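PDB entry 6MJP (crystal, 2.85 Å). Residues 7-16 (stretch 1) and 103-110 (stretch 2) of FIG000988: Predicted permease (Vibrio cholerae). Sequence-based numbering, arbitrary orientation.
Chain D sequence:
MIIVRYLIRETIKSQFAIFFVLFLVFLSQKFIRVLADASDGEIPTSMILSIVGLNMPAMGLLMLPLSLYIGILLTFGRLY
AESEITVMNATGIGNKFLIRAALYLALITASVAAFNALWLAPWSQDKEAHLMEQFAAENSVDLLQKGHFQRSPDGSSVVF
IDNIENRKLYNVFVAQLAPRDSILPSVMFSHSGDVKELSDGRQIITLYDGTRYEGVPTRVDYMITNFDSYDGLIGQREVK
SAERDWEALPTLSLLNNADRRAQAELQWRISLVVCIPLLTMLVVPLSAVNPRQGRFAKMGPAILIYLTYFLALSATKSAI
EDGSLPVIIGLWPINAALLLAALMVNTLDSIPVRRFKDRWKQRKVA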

# COMPACT_ATOMS: atom_id res chain seq x y z
N LEU D 7 -20.55 -18.19 -14.62
CA LEU D 7 -19.48 -17.20 -14.48
C LEU D 7 -20.02 -15.79 -14.22
O LEU D 7 -19.54 -15.09 -13.33
CB LEU D 7 -18.62 -17.20 -15.74
CG LEU D 7 -17.77 -18.42 -16.02
CD1 LEU D 7 -17.32 -18.35 -17.46
CD2 LEU D 7 -16.58 -18.45 -15.08
N ILE D 8 -20.98 -15.36 -15.04
CA ILE D 8 -21.60 -14.04 -14.87
C ILE D 8 -22.18 -13.90 -13.47
O ILE D 8 -21.96 -12.89 -12.79
CB ILE D 8 -22.69 -13.81 -15.93
CG1 ILE D 8 -22.15 -13.98 -17.36
CG2 ILE D 8 -23.34 -12.46 -15.75
CD1 ILE D 8 -23.21 -13.75 -18.42
N ARG D 9 -22.96 -14.90 -13.03
CA ARG D 9 -23.56 -14.88 -11.70
C ARG D 9 -22.51 -14.67 -10.61
O ARG D 9 -22.59 -13.71 -9.83
CB ARG D 9 -24.32 -16.18 -11.46
CG ARG D 9 -25.78 -16.13 -11.85
CD ARG D 9 -26.54 -17.37 -11.40
NE ARG D 9 -26.58 -18.41 -12.41
CZ ARG D 9 -25.83 -19.50 -12.38
NH1 ARG D 9 -24.97 -19.67 -11.38
NH2 ARG D 9 -25.92 -20.42 -13.33
N GLU D 10 -21.54 -15.59 -10.51
CA GLU D 10 -20.44 -15.44 -9.57
C GLU D 10 -19.79 -14.06 -9.65
O GLU D 10 -19.65 -13.36 -8.64
CB GLU D 10 -19.40 -16.53 -9.82
CG GLU D 10 -19.82 -17.91 -9.41
CD GLU D 10 -20.35 -17.96 -8.00
OE1 GLU D 10 -19.79 -17.27 -7.12
OE2 GLU D 10 -21.33 -18.70 -7.77
N THR D 11 -19.37 -13.66 -10.87
CA THR D 11 -18.65 -12.40 -11.06
C THR D 11 -19.48 -11.19 -10.64
O THR D 11 -18.97 -10.28 -9.97
CB THR D 11 -18.22 -12.24 -12.53
OG1 THR D 11 -17.54 -13.41 -12.99
CG2 THR D 11 -17.30 -11.04 -12.69
N ILE D 12 -20.74 -11.13 -11.06
CA ILE D 12 -21.55 -9.95 -10.78
C ILE D 12 -21.77 -9.78 -9.28
O ILE D 12 -21.86 -8.66 -8.77
CB ILE D 12 -22.89 -9.99 -11.54
CG1 ILE D 12 -23.60 -8.65 -11.39
CG2 ILE D 12 -23.82 -11.02 -10.97
CD1 ILE D 12 -24.95 -8.60 -12.02
N LYS D 13 -21.87 -10.91 -8.56
CA LYS D 13 -21.93 -10.88 -7.10
C LYS D 13 -20.71 -10.19 -6.51
O LYS D 13 -20.82 -9.17 -5.82
CB LYS D 13 -22.05 -12.31 -6.58
N SER D 14 -19.52 -10.75 -6.76
CA SER D 14 -18.26 -10.13 -6.37
C SER D 14 -18.18 -8.66 -6.81
O SER D 14 -17.78 -7.79 -6.03
CB SER D 14 -17.09 -10.92 -6.96
OG SER D 14 -17.08 -12.27 -6.52
N GLN D 15 -18.53 -8.38 -8.07
CA GLN D 15 -18.47 -7.02 -8.60
C GLN D 15 -19.26 -6.03 -7.75
O GLN D 15 -18.74 -4.99 -7.34
CB GLN D 15 -18.98 -6.98 -10.05
CG GLN D 15 -18.94 -5.57 -10.63
CD GLN D 15 -19.65 -5.42 -11.97
OE1 GLN D 15 -20.26 -6.36 -12.49
NE2 GLN D 15 -19.58 -4.22 -12.54
N PHE D 16 -20.55 -6.31 -7.52
CA PHE D 16 -21.37 -5.44 -6.68
C PHE D 16 -20.74 -5.25 -5.30
O PHE D 16 -20.70 -4.12 -4.78
CB PHE D 16 -22.78 -6.00 -6.53
CG PHE D 16 -23.64 -5.79 -7.75
CD1 PHE D 16 -23.24 -4.92 -8.74
CD2 PHE D 16 -24.85 -6.46 -7.90
CE1 PHE D 16 -24.01 -4.71 -9.87
CE2 PHE D 16 -25.63 -6.26 -9.03
CZ PHE D 16 -25.21 -5.38 -10.02
N LEU D 103 -17.36 -10.46 -21.89
CA LEU D 103 -17.90 -9.46 -22.80
C LEU D 103 -19.34 -9.11 -22.46
O LEU D 103 -19.74 -7.95 -22.63
CB LEU D 103 -17.79 -9.93 -24.25
CG LEU D 103 -16.41 -9.86 -24.93
CD1 LEU D 103 -16.48 -10.39 -26.36
CD2 LEU D 103 -15.78 -8.46 -24.89
N TYR D 104 -20.13 -10.06 -21.97
CA TYR D 104 -21.51 -9.73 -21.61
C TYR D 104 -21.55 -8.82 -20.38
O TYR D 104 -22.31 -7.84 -20.35
CB TYR D 104 -22.34 -10.99 -21.37
CG TYR D 104 -23.82 -10.72 -21.21
N LEU D 105 -20.75 -9.14 -19.36
CA LEU D 105 -20.67 -8.26 -18.21
C LEU D 105 -20.11 -6.90 -18.60
O LEU D 105 -20.57 -5.86 -18.11
CB LEU D 105 -19.80 -8.89 -17.12
CG LEU D 105 -20.47 -9.97 -16.27
CD1 LEU D 105 -19.42 -10.84 -15.64
CD2 LEU D 105 -21.35 -9.33 -15.20
N ALA D 106 -19.12 -6.88 -19.50
CA ALA D 106 -18.56 -5.61 -19.96
C ALA D 106 -19.63 -4.77 -20.66
O ALA D 106 -19.72 -3.57 -20.42
CB ALA D 106 -17.37 -5.86 -20.88
N LEU D 107 -20.45 -5.40 -21.51
CA LEU D 107 -21.52 -4.66 -22.18
C LEU D 107 -22.50 -4.07 -21.18
O LEU D 107 -22.94 -2.92 -21.33
CB LEU D 107 -22.25 -5.58 -23.17
CG LEU D 107 -23.49 -4.99 -23.87
CD1 LEU D 107 -23.11 -3.84 -24.77
CD2 LEU D 107 -24.23 -6.05 -24.66
N ILE D 108 -22.86 -4.83 -20.14
CA ILE D 108 -23.78 -4.33 -19.12
C ILE D 108 -23.19 -3.10 -18.44
O ILE D 108 -23.79 -2.02 -18.42
CB ILE D 108 -24.10 -5.42 -18.10
CG1 ILE D 108 -24.87 -6.57 -18.75
CG2 ILE D 108 -24.88 -4.85 -16.94
CD1 ILE D 108 -25.09 -7.73 -17.82
N THR D 109 -21.99 -3.26 -17.85
CA THR D 109 -21.33 -2.16 -17.16
C THR D 109 -21.02 -1.00 -18.10
O THR D 109 -20.99 0.15 -17.66
CB THR D 109 -20.05 -2.65 -16.50
OG1 THR D 109 -20.28 -3.91 -15.87
CG2 THR D 109 -19.58 -1.65 -15.45
N ALA D 110 -20.78 -1.27 -19.39
CA ALA D 110 -20.50 -0.17 -20.31
C ALA D 110 -21.74 0.67 -20.55
O ALA D 110 -21.66 1.90 -20.66
CB ALA D 110 -19.95 -0.70 -21.63

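What anchors the contact between these two helices? Leu-105 does, giving up more surface than any other residue here. Its side chain enters as a knob into a hole formed by Ile-8, Thr-11, Ile-12 and Gln-15. Leu-105 CD1 lies 3.6 Å from Thr-11 CB, while Leu-105 CD2 lies 3.7 Å from Ile-8 CG2 and 4.0 Å from Ile-12 CB. A branched, wholly apolar side chain suits this pocket because its two methyls can reach different walls.

How does Ile-8 contribute? Its CA-to-CB bond points toward the other helix, and its beta branch divides the work: CG2 packs on Leu-105, whereas Ile-8 CD1, extended by a t chi2, comes within 4.1 Å of Tyr-104 CB. The tyrosine is not modelled beyond CG, so only the base of its side chain can be described.

Where does polarity enter? Gln-15, with chi1 and chi2 both t, stretches across so that its NE2 donates a weak hydrogen bond to Thr-109 OG1 at 3.4 Å.

Why can threonines sit in this buried setting? Each hydroxyl turns back to its own helix: Thr-11 OG1 donates to Leu-7 O at 2.6 Å, and Thr-109 OG1 to Leu-105 O at 3.0 Å. Thr-109 OG1 thus remains available as the acceptor for Gln-15.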